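Alpha/beta hydrolase fold protein (Nakamurella multipartita, PDB 4Y7D) probably acts as a hydrolase, though its substrate is not established. Local coordinates at residues L159-M162 / A163-P167. Residues are numbered along the deposited sequence; the frame is centred on the assembly and turned at random.
Sequences LQLM and AAHTP
Thr166 has its OG1 between its own backbone N and carbonyl carbon (chi1 66°), which turns the hydroxyl back onto the preceding turn, beside selenomethionine Met162. Thr166 OG1 lies against the root of that side chain, 3.3 Å from Met162 CA and 3.5 Å from Met162 CB. Met162 has CG anti to its carbonyl carbon (chi1 -73°), which leaves CG 3.6 Å from Thr166 OG1. This is the C-terminal end of helix 153-165. Three regular i to i+4 bonds run into it, the last from His165 N to Leu161 O at 2.8 Å. The next bond, Thr166 N to Met162 O, is 2.7 Å long, with the donor tilted 29° from the carbonyl plane. Met162 O also receives a weak bond from His165 N at 3.4 Å. Thr166 then leaves helical geometry, and Pro167 starts helix 167-177. The His165 imidazole crosses the Leu161 side chain at a slant, with His165 CD2 4.2 Å from Leu161 CD2. Ala164 CB sits over one face of the ring, toward its rim, and Leu161 O is at the ring edge. Toward the neighbouring helices, Ala163 touches Val208 of helix 197-209 and Leu170 of helix 167-177. The carbonyls of Leu159 to Met162 are thus met by the N-H groups of Ala163 to Thr166, and the helix ends on a shared carbonyl. Thr166 is the N-cap residue of the next helix, but its side chain makes no capping bond.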
loop_
_atom_site.group_PDB
_atom_site.type_symbol
_atom_site.label_atom_id
_atom_site.label_comp_id
_atom_site.label_asym_id
_atom_site.label_seq_id
_atom_site.Cartn_x
_atom_site.Cartn_y
_atom_site.Cartn_z
ATOM N N LEU A 159 3.756 -14.192 14.444
ATOM C CA LEU A 159 4.305 -12.939 13.898
ATOM C C LEU A 159 4.267 -11.814 14.933
ATOM O O LEU A 159 5.202 -11.031 15.027
ATOM C CB LEU A 159 3.555 -12.478 12.648
ATOM C CG LEU A 159 3.747 -13.387 11.427
ATOM C CD1 LEU A 159 2.715 -13.073 10.388
ATOM C CD2 LEU A 159 5.138 -13.245 10.839
ATOM N N GLN A 160 3.169 -11.725 15.678
ATOM C CA GLN A 160 3.025 -10.725 16.733
ATOM C C GLN A 160 4.078 -10.894 17.808
ATOM O O GLN A 160 4.706 -9.924 18.223
ATOM C CB GLN A 160 1.626 -10.794 17.349
ATOM C CG GLN A 160 0.515 -10.397 16.385
ATOM C CD GLN A 160 -0.873 -10.752 16.896
ATOM O OE1 GLN A 160 -1.012 -11.398 17.942
ATOM N NE2 GLN A 160 -1.908 -10.339 16.156
ATOM N N LEU A 161 4.276 -12.139 18.255
ATOM C CA LEU A 161 5.340 -12.425 19.225
ATOM C C LEU A 161 6.703 -12.098 18.666
ATOM O O LEU A 161 7.537 -11.534 19.354
ATOM C CB LEU A 161 5.323 -13.896 19.676
ATOM C CG LEU A 161 4.203 -14.381 20.581
ATOM C CD1 LEU A 161 4.618 -15.705 21.214
ATOM C CD2 LEU A 161 3.890 -13.365 21.683
HETATM N N MSE A 162 6.958 -12.427 17.403
HETATM C CA MSE A 162 8.278 -12.132 16.833
HETATM C C MSE A 162 8.511 -10.633 16.791
HETATM O O MSE A 162 9.609 -10.156 17.096
HETATM C CB MSE A 162 8.377 -12.773 15.445
HETATM C CG MSE A 162 8.519 -14.281 15.531
HETATM SE SE MSE A 162 8.605 -15.057 13.695
HETATM C CE MSE A 162 10.396 -14.371 13.276
ATOM N N ALA A 163 7.496 -9.895 16.394
ATOM C CA ALA A 163 7.590 -8.432 16.285
ATOM C C ALA A 163 7.864 -7.819 17.630
ATOM O O ALA A 163 8.614 -6.857 17.729
ATOM C CB ALA A 163 6.302 -7.823 15.717
ATOM N N ALA A 164 7.253 -8.384 18.667
ATOM C CA ALA A 164 7.411 -7.858 20.036
ATOM C C ALA A 164 8.728 -8.239 20.660
ATOM O O ALA A 164 9.326 -7.456 21.424
ATOM C CB ALA A 164 6.261 -8.320 20.917
ATOM N N HIS A 165 9.196 -9.451 20.364
ATOM C CA HIS A 165 10.267 -10.036 21.131
ATOM C C HIS A 165 11.536 -10.416 20.385
ATOM O O HIS A 165 12.579 -10.534 21.004
ATOM C CB HIS A 165 9.727 -11.253 21.864
ATOM C CG HIS A 165 8.626 -10.926 22.804
ATOM N ND1 HIS A 165 8.833 -10.211 23.960
ATOM C CD2 HIS A 165 7.304 -11.194 22.751
ATOM C CE1 HIS A 165 7.682 -10.067 24.595
ATOM N NE2 HIS A 165 6.741 -10.654 23.881
ATOM N N THR A 166 11.437 -10.643 19.077
ATOM C CA THR A 166 12.609 -10.997 18.240
ATOM C C THR A 166 12.560 -10.141 16.978
ATOM O O THR A 166 12.391 -10.663 15.845
ATOM C CB THR A 166 12.647 -12.515 17.879
ATOM O OG1 THR A 166 11.532 -12.863 17.022
ATOM C CG2 THR A 166 12.645 -13.353 19.132
ATOM N N PRO A 167 12.599 -8.802 17.163
ATOM C CA PRO A 167 12.286 -7.971 16.016
ATOM C C PRO A 167 13.321 -8.124 14.881
ATOM O O PRO A 167 12.924 -8.146 13.690
ATOM C CB PRO A 167 12.236 -6.547 16.614
ATOM C CG PRO A 167 12.995 -6.636 17.909
ATOM C CD PRO A 167 12.691 -8.010 18.397
#